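Long-range contacts in 5'-nucleotidase SurE (Aquifex aeolicus, PDB 2WQK), which probably acts as a metal-dependent nucleotidase that hydrolyses nucleoside 5'-monophosphates to the nucleoside and free phosphate: residues N8-F13 / D36-G41; E22-L27 / V141-V146; I93-N98 / I133-I138; A124-G129 / N161-N166. All blocks are in the same frame, centred on the assembly; numbering follows the deposited sequence. Where two conformers were deposited one is given.

In the fold
The sodium ion is where contacts 1 and 3 converge: Asp10 and Ser40 from contact 1 and Asn94 from contact 3 bind it, and a sulfate lies on it. All three residues are predicted to bind the enzyme's divalent cation, so the ion probably marks the active site. The centres of these two contacts are about 14 Å apart, and a hydrogen bond from Glu95 N to Asp10 OD2 (3.0 Å) joins them. Contact 4 lies in the same sheet, its centre about 6 Å from that of contact 3, and Met134 N bonds to Asn166 OD1 (2.8 Å) between the two. Contact 2 lies away from the metal site, its centre about 21 Å from that of contact 1.

Contact 1. Residues N8-F13 / D36-G41; sequences NDDGYF and DRNLSG. With NA (sodium ion), chain D.
Asp10 and Ser40 meet at a sodium ion where two loops follow the parallel strands 3-7 and 29-35, the usual place for an active site in a Rossmann-like alpha/beta fold. Metal bonds come first: the sodium ion is bound by Asp10 OD1 at 2.3 Å and by Ser40 OG at 2.4 Å, while Asn94, a water and a sulfate fill the remaining positions. Asp10 OD2 accepts from the backbone N of Glu95. One backbone bond crosses the contact, from Leu39 N to Asp9 O, at 2.9 Å and almost straight. Two waters add bridges from Asn38 ND2, one to Asp10 O and one to Asp10 OD1. Close packing is the third element. Asp9, predicted to bind a divalent cation though not bound to the sodium ion here, sets OD2 against Ser40 CA (3.3 Å) and OD1, buried without a polar partner in the model, against Leu39 CB (3.4 Å). An alanine here would probably leave those carbons without these neighbours and the site without a predicted metal ligand. Phe13 turns its ring edge, through CE2, to Asp36 O (3.5 Å). Asn38 closes an Asx turn, its OD1 accepting from both Ser40 N and, at 2.6 Å, Ser40 OG.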
# COMPACT_ATOMS: atom_id res chain seq x y z
N ASN A 8 1.98 17.66 -9.22
CA ASN A 8 3.20 16.88 -9.03
C ASN A 8 2.84 15.48 -8.51
O ASN A 8 1.65 15.13 -8.42
CB ASN A 8 4.23 17.57 -8.13
CG ASN A 8 3.92 17.43 -6.63
OD1 ASN A 8 2.81 17.09 -6.24
ND2 ASN A 8 4.92 17.75 -5.78
N ASP A 9 3.87 14.71 -8.21
CA ASP A 9 3.71 13.37 -7.64
C ASP A 9 4.20 13.25 -6.19
O ASP A 9 3.97 12.23 -5.55
CB ASP A 9 4.46 12.35 -8.52
CG ASP A 9 3.91 10.95 -8.41
OD1 ASP A 9 2.72 10.74 -8.13
OD2 ASP A 9 4.74 10.05 -8.60
N ASP A 10 4.94 14.24 -5.70
CA ASP A 10 5.57 14.21 -4.40
C ASP A 10 4.70 14.76 -3.29
O ASP A 10 5.01 14.55 -2.11
CB ASP A 10 6.91 14.96 -4.45
CG ASP A 10 7.88 14.37 -5.48
OD1 ASP A 10 7.97 13.09 -5.53
OD2 ASP A 10 8.54 15.15 -6.22
N GLY A 11 3.63 15.47 -3.66
CA GLY A 11 2.74 16.08 -2.67
C GLY A 11 2.79 17.61 -2.73
O GLY A 11 3.79 18.21 -3.09
N TYR A 12 1.67 18.22 -2.35
CA TYR A 12 1.51 19.68 -2.45
C TYR A 12 2.51 20.45 -1.63
O TYR A 12 2.75 21.64 -1.87
CB TYR A 12 0.10 20.10 -2.08
CG TYR A 12 -0.23 19.97 -0.61
CD1 TYR A 12 0.14 20.98 0.30
CD2 TYR A 12 -0.91 18.86 -0.12
CE1 TYR A 12 -0.16 20.87 1.62
CE2 TYR A 12 -1.22 18.75 1.22
CZ TYR A 12 -0.84 19.75 2.08
OH TYR A 12 -1.16 19.65 3.41
N PHE A 13 3.06 19.79 -0.62
CA PHE A 13 3.99 20.43 0.34
C PHE A 13 5.48 20.34 -0.08
O PHE A 13 6.38 20.87 0.60
CB PHE A 13 3.82 19.76 1.73
CG PHE A 13 3.86 18.28 1.66
CD1 PHE A 13 5.06 17.63 1.57
CD2 PHE A 13 2.68 17.53 1.58
CE1 PHE A 13 5.11 16.21 1.42
CE2 PHE A 13 2.72 16.15 1.43
CZ PHE A 13 3.93 15.51 1.36
N ASP A 36 -1.88 14.74 -1.68
CA ASP A 36 -1.62 15.06 -0.28
C ASP A 36 -0.45 14.22 0.33
O ASP A 36 -0.22 14.27 1.52
CB ASP A 36 -2.87 14.85 0.56
CG ASP A 36 -3.19 13.38 0.76
OD1 ASP A 36 -2.91 12.61 -0.19
OD2 ASP A 36 -3.71 13.03 1.85
N ARG A 37 0.24 13.44 -0.51
CA ARG A 37 1.28 12.50 -0.06
C ARG A 37 2.15 12.17 -1.26
O ARG A 37 1.80 12.41 -2.41
CB ARG A 37 0.70 11.20 0.50
CG ARG A 37 -0.02 10.33 -0.51
CD ARG A 37 -1.00 9.33 0.13
NE ARG A 37 -2.14 9.99 0.76
CZ ARG A 37 -3.05 9.39 1.53
NH1 ARG A 37 -2.95 8.10 1.83
NH2 ARG A 37 -4.05 10.09 2.01
N ASN A 38 3.30 11.58 -0.99
CA ASN A 38 4.20 11.19 -2.05
C ASN A 38 3.75 9.88 -2.66
O ASN A 38 3.71 8.83 -1.97
CB ASN A 38 5.61 11.04 -1.48
CG ASN A 38 6.65 10.98 -2.53
OD1 ASN A 38 6.47 10.30 -3.52
ND2 ASN A 38 7.75 11.74 -2.35
N LEU A 39 3.46 9.91 -3.96
CA LEU A 39 2.96 8.70 -4.68
C LEU A 39 3.97 8.11 -5.65
O LEU A 39 3.63 7.28 -6.52
CB LEU A 39 1.65 8.99 -5.42
CG LEU A 39 0.47 9.36 -4.52
CD1 LEU A 39 -0.74 9.87 -5.36
CD2 LEU A 39 0.01 8.24 -3.57
N SER A 40 5.22 8.49 -5.50
CA SER A 40 6.27 8.07 -6.42
C SER A 40 6.35 6.53 -6.55
O SER A 40 6.55 5.99 -7.62
CB SER A 40 7.61 8.62 -5.92
OG SER A 40 7.55 10.05 -5.89
N GLY A 41 6.17 5.85 -5.44
CA GLY A 41 6.43 4.40 -5.40
C GLY A 41 5.25 3.52 -5.79
O GLY A 41 5.36 2.27 -5.73
NA NA D . 8.52 11.68 -7.31
O HOH W 1 7.20 14.06 -0.51
O HOH W 2 10.28 11.55 -3.85
O HOH W 3 10.77 11.06 -6.57

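Contact 2. Residues E22-L27 / V141-V146; sequences EALKSL and VCVDIV
Two helices that lie over the central sheet come together here: Ala23 and Leu24 of helix 15-24, with Leu27 just beyond it, meet Val143 and Val146 of helix 135-152. Val143 is the main projecting residue, its two methyl groups turned to different partners. With CG1 anti to the backbone N (chi1 175°), CG2 is left beside that N and presses on Ala23 CB at 3.4 Å, closer than ordinary van der Waals contact. CG1 meets Leu27 CD1 at 3.5 Å, again tight; the Leu27 and Val143 side chains run alongside one another, pointing opposite ways, and the same CD1 reaches on to Val146 CG1 at 3.8 Å. Leu24 CD2 touches both valines. It lies 4.0 Å from Val143 CG2 and 4.1 Å from Val146 CG2, the leucine crossing Val146 at about a right angle. Below this layer lies the sheet: Leu24 and Val146 both touch Leu90 of strand 88-94, and Leu27 and Val146 both rest on Phe4 of strand 3-7. The side-chain contacts are between apolar groups, mostly methyls, which suggests that the join rests on shape and burial, the two close pairs of Val143 probably leaving little room for a larger group there.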
# COMPACT_ATOMS: atom_id res chain seq x y z
N GLU A 22 6.13 29.38 -7.05
CA GLU A 22 6.58 30.75 -6.73
C GLU A 22 7.19 31.47 -7.93
O GLU A 22 6.89 32.66 -8.22
CB GLU A 22 7.51 30.69 -5.51
CG GLU A 22 6.77 30.29 -4.22
CD GLU A 22 5.55 31.18 -3.84
OE1 GLU A 22 5.59 32.40 -4.05
OE2 GLU A 22 4.53 30.64 -3.33
N ALA A 23 8.10 30.79 -8.62
CA ALA A 23 8.75 31.34 -9.81
C ALA A 23 7.79 31.66 -10.95
O ALA A 23 7.96 32.68 -11.65
CB ALA A 23 9.91 30.44 -10.27
N LEU A 24 6.79 30.80 -11.13
CA LEU A 24 5.85 30.98 -12.24
C LEU A 24 4.90 32.16 -12.10
O LEU A 24 4.31 32.58 -13.09
CB LEU A 24 4.99 29.73 -12.42
CG LEU A 24 5.70 28.53 -13.05
CD1 LEU A 24 4.79 27.34 -12.82
CD2 LEU A 24 5.94 28.80 -14.53
N LYS A 25 4.74 32.64 -10.87
CA LYS A 25 3.79 33.75 -10.67
C LYS A 25 4.06 34.95 -11.57
O LYS A 25 3.13 35.70 -11.87
CB LYS A 25 3.79 34.19 -9.20
CG LYS A 25 3.27 33.17 -8.24
CD LYS A 25 3.53 33.64 -6.77
CE LYS A 25 2.74 32.84 -5.75
NZ LYS A 25 2.87 33.40 -4.34
N SER A 26 5.33 35.19 -11.92
CA SER A 26 5.64 36.34 -12.78
C SER A 26 5.19 36.16 -14.22
O SER A 26 5.16 37.13 -15.00
CB SER A 26 7.13 36.68 -12.75
OG SER A 26 7.86 35.60 -13.26
N LEU A 27 4.82 34.94 -14.61
CA LEU A 27 4.32 34.71 -15.98
C LEU A 27 2.79 34.61 -16.11
O LEU A 27 2.24 34.68 -17.21
CB LEU A 27 4.91 33.42 -16.59
CG LEU A 27 6.41 33.43 -16.64
CD1 LEU A 27 6.90 32.08 -17.31
CD2 LEU A 27 7.01 34.60 -17.39
N VAL A 141 15.39 28.06 -14.31
CA VAL A 141 15.47 27.62 -15.69
C VAL A 141 14.09 27.07 -16.16
O VAL A 141 13.74 27.25 -17.32
CB VAL A 141 16.67 26.72 -15.97
CG1 VAL A 141 16.45 25.37 -15.45
CG2 VAL A 141 17.01 26.77 -17.49
N CYS A 142 13.30 26.51 -15.25
CA CYS A 142 11.95 26.07 -15.64
C CYS A 142 11.13 27.25 -16.18
O CYS A 142 10.43 27.14 -17.20
CB CYS A 142 11.22 25.38 -14.49
SG CYS A 142 12.05 23.90 -13.90
N VAL A 143 11.20 28.39 -15.48
CA VAL A 143 10.46 29.56 -15.90
C VAL A 143 10.99 30.10 -17.24
O VAL A 143 10.22 30.50 -18.08
CB VAL A 143 10.37 30.59 -14.77
CG1 VAL A 143 9.68 31.87 -15.24
CG2 VAL A 143 9.64 29.96 -13.60
N ASP A 144 12.30 30.02 -17.46
CA ASP A 144 12.88 30.41 -18.76
C ASP A 144 12.24 29.59 -19.88
O ASP A 144 11.87 30.12 -20.92
CB ASP A 144 14.40 30.20 -18.80
CG ASP A 144 15.19 31.24 -17.98
OD1 ASP A 144 14.64 32.31 -17.59
OD2 ASP A 144 16.36 30.93 -17.69
N ILE A 145 12.11 28.29 -19.65
CA ILE A 145 11.51 27.39 -20.64
C ILE A 145 10.03 27.71 -20.87
O ILE A 145 9.60 27.80 -22.01
CB ILE A 145 11.77 25.91 -20.24
CG1 ILE A 145 13.27 25.57 -20.36
CG2 ILE A 145 10.87 24.97 -21.04
CD1 ILE A 145 13.62 24.23 -19.77
N VAL A 146 9.29 27.88 -19.78
CA VAL A 146 7.86 28.20 -19.89
C VAL A 146 7.67 29.50 -20.69
O VAL A 146 6.81 29.58 -21.59
CB VAL A 146 7.14 28.25 -18.53
CG1 VAL A 146 5.72 28.75 -18.70
CG2 VAL A 146 7.15 26.85 -17.88

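Contact 3. Residues I93-N98 / I133-I138; sequences INEGPN and IMFEEI. With NA (sodium ion), chain D; SO4 (sulfate ion), chain C.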
# COMPACT_ATOMS: atom_id res chain seq x y z
N ILE A 93 8.36 20.43 -9.69
CA ILE A 93 9.61 19.79 -10.02
C ILE A 93 9.80 18.56 -9.21
O ILE A 93 9.76 18.59 -7.98
CB ILE A 93 10.81 20.72 -9.70
CG1 ILE A 93 10.69 22.04 -10.46
CG2 ILE A 93 12.15 20.00 -10.01
CD1 ILE A 93 11.40 23.24 -9.76
N ASN A 94 9.98 17.42 -9.89
CA ASN A 94 10.17 16.17 -9.19
C ASN A 94 11.42 16.13 -8.35
O ASN A 94 12.44 16.64 -8.76
CB ASN A 94 10.21 14.97 -10.16
CG ASN A 94 9.98 13.63 -9.45
OD1 ASN A 94 9.01 13.47 -8.70
ND2 ASN A 94 10.89 12.65 -9.68
N GLU A 95 11.31 15.45 -7.22
CA GLU A 95 12.44 15.18 -6.35
C GLU A 95 13.14 13.94 -6.91
O GLU A 95 12.92 12.80 -6.45
CB GLU A 95 11.96 14.92 -4.93
CG GLU A 95 11.17 16.02 -4.27
CD GLU A 95 10.57 15.56 -2.94
OE1 GLU A 95 10.45 14.31 -2.71
OE2 GLU A 95 10.23 16.44 -2.13
N GLY A 96 13.90 14.14 -7.96
CA GLY A 96 14.73 13.13 -8.57
C GLY A 96 14.47 13.10 -10.06
O GLY A 96 13.48 13.67 -10.54
N PRO A 97 15.38 12.49 -10.82
CA PRO A 97 15.27 12.50 -12.27
C PRO A 97 14.23 11.56 -12.85
O PRO A 97 13.81 10.60 -12.19
CB PRO A 97 16.66 12.07 -12.73
CG PRO A 97 17.13 11.20 -11.62
CD PRO A 97 16.55 11.75 -10.33
N ASN A 98 13.84 11.86 -14.09
CA ASN A 98 13.02 10.96 -14.90
C ASN A 98 13.60 10.88 -16.31
O ASN A 98 13.27 11.70 -17.19
CB ASN A 98 11.59 11.45 -14.88
CG ASN A 98 10.90 11.10 -13.58
OD1 ASN A 98 10.75 9.91 -13.24
ND2 ASN A 98 10.51 12.13 -12.81
N ILE A 133 18.97 19.19 -3.03
CA ILE A 133 18.55 19.71 -4.32
C ILE A 133 18.15 21.18 -4.20
O ILE A 133 17.28 21.55 -3.37
CB ILE A 133 17.39 18.89 -4.89
CG1 ILE A 133 17.84 17.43 -5.12
CG2 ILE A 133 16.90 19.53 -6.19
CD1 ILE A 133 16.75 16.49 -5.57
N MET A 134 18.72 21.99 -5.08
CA MET A 134 18.48 23.44 -5.10
C MET A 134 17.24 23.78 -5.95
O MET A 134 17.34 24.30 -7.07
CB MET A 134 19.70 24.16 -5.64
CG MET A 134 20.94 24.00 -4.72
SD MET A 134 22.42 24.81 -5.36
CE MET A 134 22.98 23.58 -6.53
N PHE A 135 16.05 23.46 -5.43
CA PHE A 135 14.81 23.63 -6.19
C PHE A 135 14.58 25.07 -6.63
O PHE A 135 14.04 25.29 -7.69
CB PHE A 135 13.63 23.13 -5.39
CG PHE A 135 13.61 21.64 -5.24
CD1 PHE A 135 13.22 20.82 -6.31
CD2 PHE A 135 13.96 21.05 -4.04
CE1 PHE A 135 13.24 19.46 -6.15
CE2 PHE A 135 13.93 19.67 -3.89
CZ PHE A 135 13.56 18.89 -4.96
N GLU A 136 14.97 26.07 -5.82
CA GLU A 136 14.76 27.45 -6.26
C GLU A 136 15.66 27.86 -7.40
O GLU A 136 15.22 28.64 -8.25
CB GLU A 136 14.90 28.44 -5.10
CG GLU A 136 13.89 28.19 -4.04
CD GLU A 136 13.91 29.25 -2.95
OE1 GLU A 136 14.86 30.05 -2.91
OE2 GLU A 136 12.98 29.26 -2.15
N GLU A 137 16.89 27.35 -7.45
CA GLU A 137 17.75 27.56 -8.59
C GLU A 137 17.18 26.87 -9.82
O GLU A 137 17.15 27.43 -10.90
CB GLU A 137 19.16 27.04 -8.33
CG GLU A 137 19.91 27.78 -7.19
CD GLU A 137 20.20 29.21 -7.53
OE1 GLU A 137 20.58 29.51 -8.66
OE2 GLU A 137 20.07 30.06 -6.63
N ILE A 138 16.74 25.63 -9.65
CA ILE A 138 16.17 24.87 -10.76
C ILE A 138 14.93 25.56 -11.33
O ILE A 138 14.73 25.59 -12.56
CB ILE A 138 15.86 23.41 -10.33
CG1 ILE A 138 17.18 22.66 -10.16
CG2 ILE A 138 14.95 22.68 -11.35
CD1 ILE A 138 17.07 21.30 -9.46
NA NA D . 8.52 11.68 -7.31
S SO4 C . 7.97 10.20 -10.00
O1 SO4 C . 9.28 10.09 -9.36
O2 SO4 C . 7.08 10.92 -9.04
O3 SO4 C . 8.04 11.00 -11.17
O4 SO4 C . 7.38 8.87 -10.32
O HOH W 3 10.77 11.06 -6.57
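Phe135 presents the edge of its ring to the end of strand 88-94, where Ile93 and Asn94 approach it from near the ring plane. Ile93 CG2 stands 3.9 Å from Phe135 CD1, the two side chains lying antiparallel as they pass, and Asn94 O lies 3.9 Å from Phe135 CE1. Glu95 crosses the phenylalanine at about a right angle and brings CG obliquely to within 3.8 Å of Phe135 CZ. Ile133, from the same segment as the phenylalanine, covers one face: its CG2 sits 3.5 Å above the plane, over the centre. The other branch of Ile93 runs toward the helix, CD1 touching Ile138 CG2 at 3.9 Å. Pro15 and Ala19 of helix 15-24 also touch the ring. An alanine in place of Phe135 would probably leave Ile93 CG2 and Ile133 CG2 facing a gap and let the start of the helix shift against the strand.

The peptide bond before Ile93 is cis, and the next residue turns from the helix to the metal. Asn94 has CG anti to the backbone N (chi1 -163°); its OD1 binds the sodium ion at 2.3 Å, while ND2 donates to Gly96 O at 2.9 Å and, weakly, to a sulfate oxygen. Asn98 ND2 donates to sulfate O3 at 3.2 Å. The sulfate probably came from the crystallisation liquor, yet it lies on the metal, which is consistent with a place for a substrate phosphate. Apolar packing on one side of the strand end probably helps to position the polar ligands on the other.

Contact 4. Residues A124-G129 / N161-N166; sequences AFSAFG and NVNIPN
Residues Ala124 to Phe128 and Asn161 to Pro165 pair as neighbouring parallel strands in the buried middle of the large mixed sheet. The ladder is regular. Val162 takes part with both polar atoms, its N donating to Ala124 O at 2.8 Å and its O accepting from Ser126 N; Ile164 repeats the pattern two residues on, between Ser126 O and Phe128 N. The bond from Phe128 N to Ile164 O is almost straight, 173° at the hydrogen, whereas the last, from Asn166 N to Phe128 O, is weak. Asn163 CA adds a C-H...O contact to Ser126 O at 3.2 Å.

Helix 135-152 connects the two strands, which makes this a beta-alpha-beta crossover, and it covers the face that carries Phe125, Ala127, Val162 and Ile164. On that face Phe125 and Val162 lie side by side pointing the same way, Phe125 CD1 3.8 Å from Val162 CB, and Ile164 CD1 comes to the edge of the phenylalanine ring. The chi2 of Ile164 is 92°, off the staggered positions, and it sets CD1 3.4 Å from Ser126 O.

The opposite face carries the polar Ser126, Asn161 and Asn163 along with Ala124, Phe128 and Pro165. Ser126 OG donates to a water at 2.7 Å, and that water donates in turn to Asn161 OD1 and to Val162 O. Ser126 CB also packs on Asn163 OD1 at 3.5 Å. These polar side chains converge on Asn98, which reaches the sulfate beside the metal: its ND2 bonds to Ser126 OG, its backbone O accepts from Asn161 ND2, and its backbone N donates to Asn163 OD1.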
# COMPACT_ATOMS: atom_id res chain seq x y z
N ALA A 124 6.80 18.28 -18.18
CA ALA A 124 7.24 17.65 -16.91
C ALA A 124 8.64 18.20 -16.58
O ALA A 124 9.47 18.29 -17.49
CB ALA A 124 7.33 16.11 -17.05
N PHE A 125 8.89 18.51 -15.29
CA PHE A 125 10.20 18.97 -14.84
C PHE A 125 10.64 18.07 -13.70
O PHE A 125 9.90 17.86 -12.73
CB PHE A 125 10.06 20.38 -14.26
CG PHE A 125 9.62 21.44 -15.27
CD1 PHE A 125 10.54 21.97 -16.16
CD2 PHE A 125 8.34 21.96 -15.27
CE1 PHE A 125 10.17 22.96 -17.07
CE2 PHE A 125 7.97 22.96 -16.17
CZ PHE A 125 8.88 23.44 -17.05
N SER A 126 11.89 17.60 -13.79
CA SER A 126 12.50 16.74 -12.77
C SER A 126 13.93 17.22 -12.50
O SER A 126 14.61 17.65 -13.41
CB SER A 126 12.53 15.29 -13.27
OG SER A 126 11.22 14.85 -13.53
N ALA A 127 14.32 17.13 -11.22
CA ALA A 127 15.67 17.48 -10.75
C ALA A 127 16.63 16.28 -10.81
O ALA A 127 16.35 15.24 -10.21
CB ALA A 127 15.59 17.99 -9.28
N PHE A 128 17.75 16.46 -11.49
CA PHE A 128 18.80 15.44 -11.56
C PHE A 128 19.75 15.70 -10.41
O PHE A 128 20.73 16.46 -10.53
CB PHE A 128 19.53 15.48 -12.89
CG PHE A 128 20.67 14.47 -12.99
CD1 PHE A 128 20.40 13.11 -13.09
CD2 PHE A 128 21.99 14.89 -13.04
CE1 PHE A 128 21.37 12.18 -13.22
CE2 PHE A 128 23.00 13.95 -13.17
CZ PHE A 128 22.69 12.60 -13.26
N GLY A 129 19.37 15.10 -9.29
CA GLY A 129 20.12 15.18 -8.03
C GLY A 129 19.49 14.21 -7.06
O GLY A 129 18.37 13.70 -7.29
N ASN A 161 9.57 16.51 -21.73
CA ASN A 161 10.16 15.93 -20.55
C ASN A 161 11.49 16.60 -20.24
O ASN A 161 12.41 16.51 -21.04
CB ASN A 161 10.38 14.43 -20.66
CG ASN A 161 10.77 13.84 -19.33
OD1 ASN A 161 10.15 14.17 -18.29
ND2 ASN A 161 11.83 13.00 -19.32
N VAL A 162 11.51 17.38 -19.15
CA VAL A 162 12.69 18.24 -18.85
C VAL A 162 13.36 17.76 -17.58
O VAL A 162 12.69 17.54 -16.57
CB VAL A 162 12.25 19.72 -18.68
CG1 VAL A 162 13.47 20.61 -18.40
CG2 VAL A 162 11.49 20.20 -19.93
N ASN A 163 14.69 17.56 -17.65
CA ASN A 163 15.48 17.23 -16.45
C ASN A 163 16.53 18.33 -16.29
O ASN A 163 17.17 18.72 -17.29
CB ASN A 163 16.17 15.87 -16.58
CG ASN A 163 15.19 14.73 -16.33
OD1 ASN A 163 15.16 14.16 -15.23
ND2 ASN A 163 14.38 14.38 -17.38
N ILE A 164 16.70 18.78 -15.06
CA ILE A 164 17.62 19.89 -14.77
C ILE A 164 18.67 19.44 -13.77
O ILE A 164 18.33 18.94 -12.72
CB ILE A 164 16.88 21.11 -14.18
CG1 ILE A 164 15.65 21.51 -15.00
CG2 ILE A 164 17.85 22.30 -13.98
CD1 ILE A 164 14.32 20.81 -14.51
N PRO A 165 19.95 19.63 -14.11
CA PRO A 165 21.02 19.34 -13.14
C PRO A 165 20.90 20.13 -11.84
O PRO A 165 20.42 21.26 -11.84
CB PRO A 165 22.29 19.81 -13.87
CG PRO A 165 22.01 20.00 -15.23
CD PRO A 165 20.49 20.13 -15.38
N ASN A 166 21.40 19.54 -10.75
CA ASN A 166 21.39 20.20 -9.46
C ASN A 166 22.56 21.16 -9.36
O ASN A 166 23.56 20.86 -8.69
CB ASN A 166 21.43 19.19 -8.34
CG ASN A 166 21.21 19.81 -6.99
OD1 ASN A 166 20.58 20.85 -6.89
ND2 ASN A 166 21.73 19.17 -5.94
O HOH W 4 10.73 15.56 -16.05